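Local coordinates for protein type ii site-specific deoxyribonuclease (Klebsiella pneumoniae, PDB 6EKR) that probably cleaves DNA at a specific recognition sequence, as a type IIP restriction endonuclease of the PD-(D/E)xK nuclease superfamily, at residues L35-A40 with D123-S127; Y44-F48 with K239-H243; Q54-F59 with P68-F74; Y65-V69 with E231-D235; I111-V115 with F136-M141. The protein carries 2 engineered substitutions. Residues are numbered along the deposited sequence.

Interaction 1 (L35-A40 with D123-S127); sequences LLKNNA and DLWKS
Two helices meet at their C-terminal ends, with a tryptophan inserted between them: the last turn of helix 22-39 packs on the last residues of helix 101-125. Residues 35-39 are helical, and Ala40 leaves the helix with phi/psi of -93°/136°. On the partner, residues 123-125 are helical before Lys126 swings into the left-handed region at 29°/57°. The backbones stay well apart: CA of Leu35 lies 10.2 Å from CA of Trp125, and CA of Ala40 8.5 Å from CA of Leu124. Leu35 (chi1 -111°, between wells, chi2 t) lays CD2 over one face of the indole, 4.3 Å from Trp125 CH2; Leu35 O is 4.0 Å from that atom. Leu36 (chi1 m, chi2 t) starts sideways, but its CD2 comes within 4.2 Å of both Leu124 CD1 and Trp125 CZ3. Asn39 (chi1 m) points toward the partner segment, its CB 3.7 Å from Trp125 CZ2, while its ND2 turns back in a weak bond to Leu35 O at 2.8 Å. Trp125 (chi1 m, chi2 -71°) has more of its surface covered across the contact than any other residue; Met1 and Phe61 also touch it, and Phe59 backs Leu36 and Leu124. The contact is apolar, joining two helix ends beside the three-stranded antiparallel sheet that contains strand 53-61. It finishes at Ala40, whose CB sits 4.0 Å from CD1 of Leu124 (chi1 m, chi2 t).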
# COMPACT_ATOMS: atom_id res chain seq x y z
N LEU A 35 7.95 31.98 6.45
CA LEU A 35 9.01 31.18 7.06
C LEU A 35 10.12 30.89 6.07
O LEU A 35 11.29 31.15 6.36
CB LEU A 35 8.45 29.86 7.62
CG LEU A 35 8.39 29.63 9.13
CD1 LEU A 35 7.66 28.33 9.42
CD2 LEU A 35 9.78 29.58 9.72
N LEU A 36 9.74 30.35 4.90
CA LEU A 36 10.68 30.01 3.83
C LEU A 36 11.37 31.27 3.33
O LEU A 36 12.58 31.28 3.11
CB LEU A 36 9.95 29.31 2.67
CG LEU A 36 9.15 28.01 2.86
CD1 LEU A 36 8.29 27.71 1.66
CD2 LEU A 36 10.07 26.83 3.11
N LYS A 37 10.58 32.33 3.17
CA LYS A 37 11.09 33.64 2.79
C LYS A 37 12.21 34.18 3.72
O LYS A 37 13.23 34.66 3.23
CB LYS A 37 9.92 34.63 2.68
CG LYS A 37 10.30 36.06 2.31
CD LYS A 37 9.08 36.82 1.80
CE LYS A 37 9.43 38.27 1.48
NZ LYS A 37 9.37 39.14 2.68
N ASN A 38 12.03 34.10 5.03
CA ASN A 38 12.98 34.71 5.97
C ASN A 38 14.12 33.82 6.46
O ASN A 38 15.11 34.31 7.02
CB ASN A 38 12.24 35.31 7.16
CG ASN A 38 11.19 36.32 6.75
OD1 ASN A 38 11.44 37.19 5.92
ND2 ASN A 38 10.00 36.21 7.34
N ASN A 39 14.00 32.51 6.24
CA ASN A 39 15.01 31.58 6.75
C ASN A 39 15.63 30.65 5.72
O ASN A 39 16.76 30.21 5.89
CB ASN A 39 14.42 30.75 7.90
CG ASN A 39 13.67 31.60 8.90
OD1 ASN A 39 14.26 32.42 9.60
ND2 ASN A 39 12.37 31.42 8.96
N ALA A 40 14.90 30.37 4.64
CA ALA A 40 15.33 29.36 3.68
C ALA A 40 16.13 29.92 2.51
O ALA A 40 15.76 30.95 1.93
CB ALA A 40 14.15 28.56 3.18
N ASP A 123 9.90 19.59 5.49
CA ASP A 123 11.12 18.91 5.08
C ASP A 123 12.34 19.56 5.73
O ASP A 123 13.32 18.88 6.01
CB ASP A 123 11.27 18.93 3.56
CG ASP A 123 10.06 18.36 2.85
OD1 ASP A 123 9.53 17.31 3.25
OD2 ASP A 123 9.66 18.98 1.84
N LEU A 124 12.26 20.87 5.98
CA LEU A 124 13.38 21.60 6.55
C LEU A 124 13.36 21.62 8.07
O LEU A 124 14.40 21.51 8.70
CB LEU A 124 13.45 23.03 6.01
CG LEU A 124 13.66 23.30 4.51
CD1 LEU A 124 13.54 24.79 4.24
CD2 LEU A 124 15.00 22.78 3.99
N TRP A 125 12.17 21.77 8.66
CA TRP A 125 12.08 21.92 10.11
C TRP A 125 11.44 20.72 10.80
O TRP A 125 11.20 20.74 12.01
CB TRP A 125 11.43 23.25 10.48
CG TRP A 125 12.32 24.40 10.09
CD1 TRP A 125 13.50 24.75 10.68
CD2 TRP A 125 12.12 25.32 9.00
NE1 TRP A 125 14.04 25.84 10.03
CE2 TRP A 125 13.22 26.20 9.00
CE3 TRP A 125 11.13 25.48 8.04
CZ2 TRP A 125 13.34 27.24 8.07
CZ3 TRP A 125 11.25 26.51 7.11
CH2 TRP A 125 12.35 27.37 7.14
N LYS A 126 11.21 19.67 10.01
CA LYS A 126 10.86 18.32 10.46
C LYS A 126 10.12 18.24 11.79
O LYS A 126 10.57 17.57 12.73
CB LYS A 126 12.10 17.40 10.46
CG LYS A 126 13.40 18.03 10.99
CD LYS A 126 14.64 17.40 10.36
N SER A 127 8.97 18.92 11.86
CA SER A 127 8.16 18.91 13.07
C SER A 127 6.68 18.70 12.75
O SER A 127 6.02 19.59 12.18
CB SER A 127 8.37 20.19 13.89
OG SER A 127 7.73 20.09 15.16

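Interaction 2 (Y44-F48 with K239-H243); sequences YFGSF and KKVNH. With SO4 (sulfate ion), chain E.
Strands 44-48 and 240-243 meet through backbone and side chains alike, roughly parallel, their axes 4.2 Å apart at closest and the signed crossing angle -39°. CA of Gly46 is 4.2 Å from CA of Lys240, and CA of Phe48 4.7 Å from CA of Val241. One backbone hydrogen bond, Val241 N to Ser47 O (2.9 Å, 176°), is followed by a CA-H...O contact from Phe48 CA to Val241 O at 3.3 Å. Phe48 (chi1 t, chi2 78°) and His243 (chi1 m) stack face to face, ring centroids 3.8 Å apart and planes at 6°; His243 NE2 bonds to Tyr56 OH. Phe45 (chi1 t, chi2 78°) brings CE2 to 4.3 Å from Val241 CG2, which lies at the ring edge. The largely extended Lys239 runs past it, CD 3.3 Å from Phe45 O. Gly46 suits this close approach, because a CB would clash with Lys239 O and Lys240 N. Tyr44 OH and Ser47 OG share a 2.6 Å hydrogen bond. A sulfate, probably from the crystallisation liquor, takes bonds from Lys240 NZ (2.8 Å to O2) and Asn242 ND2 (3.2 Å to O1), and from Lys238. Phe45 and Gly46 form a classic beta bulge opposite Tyr56 of strand 53-61, while strand 240-243 pairs antiparallel with strand 232-235, so the contact brings these two small sheets together.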
# COMPACT_ATOMS: atom_id res chain seq x y z
N TYR A 44 18.59 26.20 -7.60
CA TYR A 44 18.41 25.08 -8.52
C TYR A 44 18.96 23.82 -7.86
O TYR A 44 20.04 23.84 -7.29
CB TYR A 44 19.11 25.34 -9.87
CG TYR A 44 19.23 24.10 -10.72
CD1 TYR A 44 18.25 23.78 -11.66
CD2 TYR A 44 20.29 23.21 -10.54
CE1 TYR A 44 18.35 22.62 -12.42
CE2 TYR A 44 20.40 22.05 -11.28
CZ TYR A 44 19.43 21.76 -12.22
OH TYR A 44 19.54 20.61 -12.96
N PHE A 45 18.22 22.74 -7.94
CA PHE A 45 18.60 21.52 -7.26
C PHE A 45 19.02 20.42 -8.22
O PHE A 45 20.10 19.84 -8.08
CB PHE A 45 17.46 21.02 -6.37
CG PHE A 45 17.63 19.61 -5.89
CD1 PHE A 45 18.49 19.32 -4.84
CD2 PHE A 45 16.93 18.57 -6.49
CE1 PHE A 45 18.65 18.02 -4.39
CE2 PHE A 45 17.09 17.27 -6.05
CZ PHE A 45 17.95 16.99 -5.00
N GLY A 46 18.16 20.12 -9.18
CA GLY A 46 18.34 19.00 -10.10
C GLY A 46 17.26 19.00 -11.14
O GLY A 46 16.33 19.81 -11.10
N SER A 47 17.37 18.09 -12.10
CA SER A 47 16.43 18.04 -13.21
C SER A 47 15.84 16.66 -13.41
O SER A 47 16.44 15.65 -13.02
CB SER A 47 17.11 18.49 -14.50
OG SER A 47 17.52 19.83 -14.41
N PHE A 48 14.65 16.63 -13.99
CA PHE A 48 14.14 15.40 -14.56
C PHE A 48 14.51 15.40 -16.04
O PHE A 48 14.46 16.45 -16.70
CB PHE A 48 12.62 15.27 -14.38
CG PHE A 48 12.00 14.21 -15.24
CD1 PHE A 48 12.09 12.86 -14.89
CD2 PHE A 48 11.32 14.55 -16.40
CE1 PHE A 48 11.52 11.86 -15.68
CE2 PHE A 48 10.74 13.57 -17.20
CZ PHE A 48 10.84 12.21 -16.83
N LYS A 239 21.61 14.51 -7.22
CA LYS A 239 21.05 15.80 -7.60
C LYS A 239 20.28 15.71 -8.91
O LYS A 239 20.68 16.30 -9.92
CB LYS A 239 22.14 16.88 -7.67
CG LYS A 239 22.36 17.64 -6.36
CD LYS A 239 22.93 19.04 -6.61
CE LYS A 239 22.84 19.88 -5.36
NZ LYS A 239 22.69 21.32 -5.69
N LYS A 240 19.20 14.95 -8.89
CA LYS A 240 18.28 14.85 -10.03
C LYS A 240 16.93 14.34 -9.55
O LYS A 240 16.82 13.82 -8.43
CB LYS A 240 18.85 13.97 -11.15
CG LYS A 240 19.14 12.55 -10.75
CD LYS A 240 19.06 11.66 -11.96
CE LYS A 240 18.68 10.25 -11.56
NZ LYS A 240 18.66 9.31 -12.73
N VAL A 241 15.91 14.50 -10.39
CA VAL A 241 14.54 14.16 -10.01
C VAL A 241 13.95 13.05 -10.88
O VAL A 241 13.98 13.13 -12.11
CB VAL A 241 13.62 15.41 -10.04
CG1 VAL A 241 12.20 15.07 -9.60
CG2 VAL A 241 14.18 16.53 -9.17
N ASN A 242 13.42 12.02 -10.24
CA ASN A 242 12.69 10.97 -10.94
C ASN A 242 11.20 11.27 -10.94
O ASN A 242 10.72 12.08 -10.15
CB ASN A 242 12.92 9.60 -10.29
CG ASN A 242 14.38 9.26 -10.14
OD1 ASN A 242 15.17 9.41 -11.08
ND2 ASN A 242 14.75 8.79 -8.95
N HIS A 243 10.49 10.60 -11.83
CA HIS A 243 9.04 10.65 -11.88
C HIS A 243 8.61 9.20 -11.74
O HIS A 243 8.85 8.39 -12.63
CB HIS A 243 8.59 11.22 -13.23
CG HIS A 243 8.66 12.72 -13.33
ND1 HIS A 243 7.99 13.42 -14.30
CD2 HIS A 243 9.31 13.64 -12.58
CE1 HIS A 243 8.22 14.72 -14.15
NE2 HIS A 243 9.02 14.87 -13.11
S SO4 E . 18.03 6.87 -10.53
O1 SO4 E . 17.73 7.74 -9.40
O2 SO4 E . 17.19 7.23 -11.67
O3 SO4 E . 19.43 7.02 -10.90
O4 SO4 E . 17.76 5.48 -10.16

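Interaction 3 (Q54-F59 with P68-F74); sequences QEYHSF and PVRDDLF
At the apolar centre Phe59 (chi1 m) turns the edge of its ring to the face of Phe74 (chi1 t), centroids 5.1 Å apart and planes at 61°, with Phe59 CZ 3.6 Å from Phe74 CZ. Val69 CG2 packs 4.2 Å from Phe59 CE2, and earlier on the strand Pro68 CB meets Tyr56 CB at 3.8 Å. Helix 101-125 covers Phe59 and Val69 through Cys120. A single antiparallel bridge ties the irregular segment 68-74 to strand 54-59. His57 and Val69 form a hydrogen-bonded pair, CA to CA 4.8 Å, through His57 N to Val69 O at 2.6 Å and Val69 N to His57 O at 2.5 Å. Past the bridge the loop turns, Leu73 N and Phe74 N both bonding to Arg70 O. Arg70 CG touches Tyr56 CE1 at 3.3 Å, while Tyr56 OH bonds to Asp267. Asp71 CB reaches 3.2 Å from His57 ND1, and its OD1, over the imidazole face, bonds to Tyr42 OH. At the outer edge Gln54 OE1 rests over the guanidinium face of Arg70 without hydrogen bonding; Arg70 NE makes a salt bridge to Asp72 OD1 (2.8 Å). Backbone bonds and apolar packing thus join the segments; the Arg70-Asp72 salt bridge lies within 68-74 and does not.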
# COMPACT_ATOMS: atom_id res chain seq x y z
N GLN A 54 13.02 18.85 -17.35
CA GLN A 54 12.28 19.65 -16.38
C GLN A 54 13.15 19.98 -15.19
O GLN A 54 13.57 19.09 -14.44
CB GLN A 54 10.98 18.97 -15.94
CG GLN A 54 10.17 19.82 -14.99
CD GLN A 54 9.73 21.12 -15.62
OE1 GLN A 54 8.69 21.19 -16.29
NE2 GLN A 54 10.51 22.17 -15.39
N GLU A 55 13.45 21.26 -15.03
CA GLU A 55 14.29 21.73 -13.94
C GLU A 55 13.50 21.87 -12.64
O GLU A 55 12.37 22.36 -12.64
CB GLU A 55 14.96 23.05 -14.30
CG GLU A 55 16.10 22.91 -15.29
CD GLU A 55 16.82 24.22 -15.56
OE1 GLU A 55 16.33 25.30 -15.13
OE2 GLU A 55 17.88 24.17 -16.21
N TYR A 56 14.11 21.44 -11.55
CA TYR A 56 13.51 21.57 -10.23
C TYR A 56 14.40 22.34 -9.29
O TYR A 56 15.62 22.20 -9.31
CB TYR A 56 13.22 20.19 -9.65
CG TYR A 56 12.06 19.46 -10.29
CD1 TYR A 56 10.76 19.66 -9.84
CD2 TYR A 56 12.26 18.56 -11.34
CE1 TYR A 56 9.69 18.99 -10.41
CE2 TYR A 56 11.19 17.89 -11.92
CZ TYR A 56 9.91 18.11 -11.45
OH TYR A 56 8.84 17.47 -12.01
N HIS A 57 13.78 23.17 -8.45
CA HIS A 57 14.48 23.88 -7.38
C HIS A 57 14.24 23.25 -6.01
O HIS A 57 13.35 22.42 -5.84
CB HIS A 57 14.05 25.34 -7.35
CG HIS A 57 14.74 26.20 -8.37
ND1 HIS A 57 14.57 26.03 -9.73
CD2 HIS A 57 15.58 27.25 -8.22
CE1 HIS A 57 15.28 26.93 -10.37
NE2 HIS A 57 15.91 27.68 -9.48
N SER A 58 15.04 23.65 -5.03
CA SER A 58 14.84 23.21 -3.66
C SER A 58 15.06 24.36 -2.68
O SER A 58 15.83 25.27 -2.98
CB SER A 58 15.82 22.08 -3.34
OG SER A 58 16.20 22.14 -1.99
N PHE A 59 14.37 24.33 -1.55
CA PHE A 59 14.66 25.24 -0.44
C PHE A 59 15.70 24.58 0.45
O PHE A 59 15.70 23.36 0.60
CB PHE A 59 13.41 25.55 0.37
CG PHE A 59 12.36 26.34 -0.37
CD1 PHE A 59 12.38 27.72 -0.39
CD2 PHE A 59 11.32 25.69 -1.03
CE1 PHE A 59 11.40 28.44 -1.06
CE2 PHE A 59 10.34 26.41 -1.72
CZ PHE A 59 10.38 27.78 -1.73
N PRO A 68 11.90 18.48 -4.17
CA PRO A 68 12.10 19.32 -5.35
C PRO A 68 10.86 20.13 -5.71
O PRO A 68 9.73 19.64 -5.58
CB PRO A 68 12.44 18.30 -6.44
CG PRO A 68 11.78 17.04 -6.00
CD PRO A 68 11.90 17.05 -4.51
N VAL A 69 11.08 21.36 -6.15
CA VAL A 69 10.02 22.33 -6.41
C VAL A 69 10.16 22.90 -7.82
O VAL A 69 11.20 23.44 -8.19
CB VAL A 69 10.06 23.48 -5.35
CG1 VAL A 69 9.49 24.77 -5.90
CG2 VAL A 69 9.31 23.07 -4.10
N ARG A 70 9.09 22.76 -8.61
CA ARG A 70 9.04 23.40 -9.91
C ARG A 70 8.98 24.91 -9.74
O ARG A 70 7.93 25.47 -9.43
CB ARG A 70 7.87 22.89 -10.75
CG ARG A 70 8.21 21.70 -11.61
CD ARG A 70 7.06 21.30 -12.50
NE ARG A 70 6.85 22.27 -13.57
CZ ARG A 70 5.84 22.24 -14.44
NH1 ARG A 70 4.92 21.28 -14.38
NH2 ARG A 70 5.75 23.17 -15.36
N ASP A 71 10.13 25.55 -9.95
CA ASP A 71 10.30 26.99 -9.82
C ASP A 71 9.37 27.77 -10.73
O ASP A 71 8.89 28.86 -10.38
CB ASP A 71 11.73 27.37 -10.17
CG ASP A 71 11.99 28.85 -10.00
OD1 ASP A 71 12.62 29.21 -9.00
OD2 ASP A 71 11.54 29.64 -10.86
N ASP A 72 9.12 27.21 -11.91
CA ASP A 72 8.20 27.80 -12.86
C ASP A 72 6.75 27.74 -12.38
O ASP A 72 5.87 28.28 -13.03
CB ASP A 72 8.34 27.07 -14.19
CG ASP A 72 7.58 25.77 -14.22
OD1 ASP A 72 8.11 24.74 -13.76
OD2 ASP A 72 6.43 25.80 -14.70
N LEU A 73 6.52 27.08 -11.24
CA LEU A 73 5.18 26.83 -10.73
C LEU A 73 4.96 27.46 -9.34
O LEU A 73 3.89 28.00 -9.04
CB LEU A 73 4.93 25.31 -10.68
CG LEU A 73 3.62 24.72 -11.20
CD1 LEU A 73 3.28 25.17 -12.63
CD2 LEU A 73 3.65 23.19 -11.11
N PHE A 74 5.99 27.39 -8.50
CA PHE A 74 5.98 27.97 -7.16
C PHE A 74 6.13 29.48 -7.26
O PHE A 74 7.03 29.95 -7.94
CB PHE A 74 7.17 27.40 -6.38
CG PHE A 74 7.03 27.49 -4.88
CD1 PHE A 74 6.74 26.34 -4.13
CD2 PHE A 74 7.23 28.69 -4.21
CE1 PHE A 74 6.63 26.41 -2.75
CE2 PHE A 74 7.13 28.77 -2.83
CZ PHE A 74 6.83 27.63 -2.10

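Interaction 4 (Y65-V69 with E231-D235); sequences YSRPV and ETQQD
The irregular segment 65-69 passes the short strand 232-235 without backbone pairing; the nearest CA atoms, of Arg67 and Gln234, are 6.5 Å apart. Residues 66-68 are extended, with psi between 143° and 164°, and Thr232 to Asp235 follow beta geometry, so that Thr232 and Gln234 both point toward the loop while Gln233 points away. Gln234 (chi1 t, chi2 148°, between wells) reaches across, its NE2 giving a hydrogen bond to Ser66 O at 3.2 Å and 153° and touching Pro68 CD at 3.3 Å. The Pro68 ring, C-gamma endo, fills the space between the two strand side chains, its CG 4.0 Å from Thr232 OG1; that hydroxyl bonds to Ser230. Ser66 OG (chi1 p) bonds to Arg67 O at 3.0 Å and accepts from Phe59 N, while Arg67 leads away to a salt bridge with Asp123. One hydrogen bond from the side-chain amide of Gln234 to the Ser66 carbonyl and one buried proline join the hairpin to the loop after strand 64-65; with the backbones unpaired, the contact depends on side chains.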
# COMPACT_ATOMS: atom_id res chain seq x y z
N TYR A 65 17.72 19.79 2.73
CA TYR A 65 17.04 20.16 1.48
C TYR A 65 15.55 19.85 1.57
O TYR A 65 15.15 18.86 2.19
CB TYR A 65 17.61 19.39 0.29
CG TYR A 65 18.92 19.91 -0.28
CD1 TYR A 65 18.94 20.59 -1.50
CD2 TYR A 65 20.13 19.70 0.38
CE1 TYR A 65 20.14 21.07 -2.04
CE2 TYR A 65 21.33 20.17 -0.14
CZ TYR A 65 21.33 20.85 -1.35
OH TYR A 65 22.51 21.31 -1.87
N SER A 66 14.73 20.67 0.93
CA SER A 66 13.32 20.37 0.78
C SER A 66 13.16 19.45 -0.42
O SER A 66 14.08 19.33 -1.22
CB SER A 66 12.53 21.65 0.56
OG SER A 66 12.81 22.17 -0.72
N ARG A 67 12.01 18.80 -0.53
CA ARG A 67 11.64 18.08 -1.75
C ARG A 67 11.73 19.03 -2.95
O ARG A 67 11.65 20.25 -2.78
CB ARG A 67 10.21 17.52 -1.63
CG ARG A 67 9.13 18.58 -1.59
CD ARG A 67 7.82 17.98 -1.19
NE ARG A 67 7.82 17.56 0.21
CZ ARG A 67 6.89 16.80 0.77
NH1 ARG A 67 5.86 16.35 0.06
NH2 ARG A 67 7.00 16.47 2.04
N PRO A 68 11.90 18.48 -4.17
CA PRO A 68 12.10 19.32 -5.35
C PRO A 68 10.86 20.13 -5.71
O PRO A 68 9.73 19.64 -5.58
CB PRO A 68 12.44 18.30 -6.44
CG PRO A 68 11.78 17.04 -6.00
CD PRO A 68 11.90 17.05 -4.51
N VAL A 69 11.08 21.36 -6.15
CA VAL A 69 10.02 22.33 -6.41
C VAL A 69 10.16 22.90 -7.82
O VAL A 69 11.20 23.44 -8.19
CB VAL A 69 10.06 23.48 -5.35
CG1 VAL A 69 9.49 24.77 -5.90
CG2 VAL A 69 9.31 23.07 -4.10
N GLU A 231 4.54 13.43 -9.03
CA GLU A 231 5.00 12.07 -8.83
C GLU A 231 6.51 12.10 -8.78
O GLU A 231 7.17 11.12 -9.08
CB GLU A 231 4.53 11.16 -9.97
CG GLU A 231 3.04 10.86 -9.99
CD GLU A 231 2.53 10.22 -8.72
OE1 GLU A 231 3.34 9.70 -7.92
OE2 GLU A 231 1.30 10.22 -8.53
N THR A 232 7.05 13.25 -8.38
CA THR A 232 8.49 13.44 -8.27
C THR A 232 9.09 12.60 -7.15
O THR A 232 8.46 12.34 -6.13
CB THR A 232 8.86 14.91 -7.99
OG1 THR A 232 8.23 15.35 -6.78
CG2 THR A 232 8.42 15.80 -9.14
N GLN A 233 10.32 12.16 -7.38
CA GLN A 233 11.10 11.54 -6.34
C GLN A 233 12.48 12.15 -6.34
O GLN A 233 13.11 12.30 -7.39
CB GLN A 233 11.19 10.03 -6.53
CG GLN A 233 11.72 9.30 -5.30
CD GLN A 233 12.03 7.85 -5.57
OE1 GLN A 233 12.82 7.52 -6.48
NE2 GLN A 233 11.42 6.96 -4.79
N GLN A 234 12.94 12.50 -5.14
CA GLN A 234 14.25 13.07 -4.97
C GLN A 234 15.30 11.98 -4.93
O GLN A 234 15.11 10.94 -4.30
CB GLN A 234 14.31 13.88 -3.68
CG GLN A 234 15.44 14.88 -3.64
CD GLN A 234 15.09 16.12 -2.84
OE1 GLN A 234 14.86 16.04 -1.63
NE2 GLN A 234 15.07 17.27 -3.51
N ASP A 235 16.40 12.22 -5.64
CA ASP A 235 17.62 11.46 -5.44
C ASP A 235 18.60 12.48 -4.87
O ASP A 235 19.23 13.23 -5.63
CB ASP A 235 18.12 10.88 -6.76
CG ASP A 235 19.12 9.75 -6.56
OD1 ASP A 235 19.63 9.57 -5.43
OD2 ASP A 235 19.38 9.04 -7.56

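Interaction 5 (I111-V115 with F136-M141); sequences IYTSV and FFEIFM
This is a buried helix-helix contact near the centre of the folded chain, where helix 101-125 crosses helix 132-148. The axes of segments 111-115 and 136-141 come within 10.4 Å, with 135° between their N-to-C directions, closer to antiparallel than to parallel, and are close-packed at one end: Val115 CA is 5.7 Å from Phe137 CA, against 8.1 Å from Ile111 CA to Met141 CA. Phe136, Phe137 and Phe140 all have chi1 near t. Phe140 lies on Ser114, whose CB makes a CH-pi contact 3.9 Å from the ring centroid, and its CE2 meets Ile111 CG1 at 3.6 Å. Val115 CG2 (chi1 t) wedges against Phe137 CD1 at 3.4 Å, while Phe136 CE2 lies 3.8 Å from Ser114 O. Met141, modelled as selenomethionine, brings SE to 3.9 Å from Ile111 CG2. Helix 22-39 touches Phe136, helix 78-91 Ser114 and Phe140, and helix 286-298 Ile111 and Met141. Ser114 OG bonds back to Ile110 O. Apolar and aromatic contacts hold the helices together.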
# COMPACT_ATOMS: atom_id res chain seq x y z
N ILE A 111 -2.59 26.72 -5.94
CA ILE A 111 -2.72 25.48 -5.19
C ILE A 111 -1.33 24.90 -4.93
O ILE A 111 -1.00 24.57 -3.80
CB ILE A 111 -3.64 24.46 -5.90
CG1 ILE A 111 -5.09 24.94 -5.84
CG2 ILE A 111 -3.54 23.09 -5.25
CD1 ILE A 111 -5.95 24.40 -6.98
N TYR A 112 -0.52 24.81 -5.99
CA TYR A 112 0.83 24.26 -5.89
C TYR A 112 1.62 24.95 -4.79
O TYR A 112 2.15 24.29 -3.90
CB TYR A 112 1.58 24.38 -7.23
CG TYR A 112 2.93 23.69 -7.26
CD1 TYR A 112 3.01 22.31 -7.37
CD2 TYR A 112 4.11 24.41 -7.17
CE1 TYR A 112 4.23 21.66 -7.40
CE2 TYR A 112 5.35 23.77 -7.19
CZ TYR A 112 5.40 22.38 -7.31
OH TYR A 112 6.60 21.72 -7.35
N THR A 113 1.68 26.27 -4.87
CA THR A 113 2.43 27.07 -3.94
C THR A 113 1.91 26.89 -2.52
O THR A 113 2.70 26.71 -1.59
CB THR A 113 2.40 28.56 -4.37
OG1 THR A 113 3.07 28.68 -5.62
CG2 THR A 113 3.06 29.48 -3.35
N SER A 114 0.59 26.93 -2.34
CA SER A 114 0.00 26.83 -1.01
C SER A 114 0.41 25.52 -0.32
O SER A 114 0.95 25.54 0.78
CB SER A 114 -1.52 26.94 -1.06
OG SER A 114 -1.94 28.24 -1.42
N VAL A 115 0.14 24.39 -0.99
CA VAL A 115 0.45 23.06 -0.48
C VAL A 115 1.95 22.81 -0.36
O VAL A 115 2.41 22.26 0.64
CB VAL A 115 -0.21 21.95 -1.34
CG1 VAL A 115 0.41 20.60 -1.06
CG2 VAL A 115 -1.70 21.90 -1.07
N PHE A 136 -2.78 18.98 5.29
CA PHE A 136 -3.02 20.34 4.84
C PHE A 136 -3.60 20.36 3.42
O PHE A 136 -4.56 21.09 3.15
CB PHE A 136 -1.78 21.23 4.99
CG PHE A 136 -2.03 22.64 4.56
CD1 PHE A 136 -2.68 23.53 5.41
CD2 PHE A 136 -1.68 23.06 3.28
CE1 PHE A 136 -2.95 24.82 5.00
CE2 PHE A 136 -1.94 24.35 2.87
CZ PHE A 136 -2.58 25.24 3.73
N PHE A 137 -3.05 19.53 2.53
CA PHE A 137 -3.60 19.38 1.18
C PHE A 137 -5.12 19.17 1.19
O PHE A 137 -5.83 19.91 0.52
CB PHE A 137 -2.86 18.28 0.41
CG PHE A 137 -3.24 18.18 -1.07
CD1 PHE A 137 -3.79 19.25 -1.76
CD2 PHE A 137 -3.01 16.99 -1.76
CE1 PHE A 137 -4.12 19.14 -3.11
CE2 PHE A 137 -3.34 16.87 -3.11
CZ PHE A 137 -3.89 17.95 -3.79
N GLU A 138 -5.61 18.21 1.96
CA GLU A 138 -7.06 18.01 2.07
C GLU A 138 -7.80 19.26 2.56
O GLU A 138 -8.76 19.72 1.94
CB GLU A 138 -7.38 16.83 2.98
CG GLU A 138 -8.86 16.73 3.31
CD GLU A 138 -9.22 15.58 4.20
OE1 GLU A 138 -8.49 15.32 5.18
OE2 GLU A 138 -10.25 14.93 3.93
N ILE A 139 -7.34 19.80 3.70
CA ILE A 139 -7.92 20.97 4.34
C ILE A 139 -8.03 22.17 3.39
O ILE A 139 -9.06 22.85 3.31
CB ILE A 139 -7.05 21.38 5.54
CG1 ILE A 139 -7.32 20.48 6.73
CG2 ILE A 139 -7.27 22.84 5.95
CD1 ILE A 139 -6.34 20.75 7.85
N PHE A 140 -6.93 22.42 2.68
CA PHE A 140 -6.83 23.49 1.72
C PHE A 140 -7.84 23.32 0.60
O PHE A 140 -8.58 24.25 0.29
CB PHE A 140 -5.44 23.53 1.11
CG PHE A 140 -5.28 24.57 0.06
CD1 PHE A 140 -5.25 25.92 0.40
CD2 PHE A 140 -5.15 24.20 -1.28
CE1 PHE A 140 -5.10 26.89 -0.58
CE2 PHE A 140 -5.00 25.17 -2.26
CZ PHE A 140 -4.97 26.51 -1.91
N MSE A 141 -7.86 22.13 0.00
CA MSE A 141 -8.75 21.86 -1.11
C MSE A 141 -10.19 21.94 -0.66
O MSE A 141 -11.03 22.46 -1.37
CB MSE A 141 -8.45 20.50 -1.72
CG MSE A 141 -7.18 20.49 -2.54
SE MSE A 141 -6.97 22.03 -3.75
CE MSE A 141 -8.58 21.77 -4.84

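How the interactions relate
Interaction 5 is the deep one, all its touching residues buried and its chemistry aromatic and aliphatic. Interactions 1 to 4 lie farther out and mix buried with solvent-reached residues. Interactions 1 and 5 both use helix 101-125, at its end and its middle, without touching. Interactions 2 and 3 meet on the sheet where strands 41-49 and 53-61 are neighbours, while interactions 2 and 4 share the hairpin 232-243; Pro68 and Val69 belong to interactions 3 and 4 alike. Backbone hydrogen bonds between segments occur in 2 and 3, and only a hydrogen bond from a side-chain amide in 4. The Asp123-Arg67 salt bridge links 1 to 4, and Tyr112 OH bonding Arg70 N links 5 to 3.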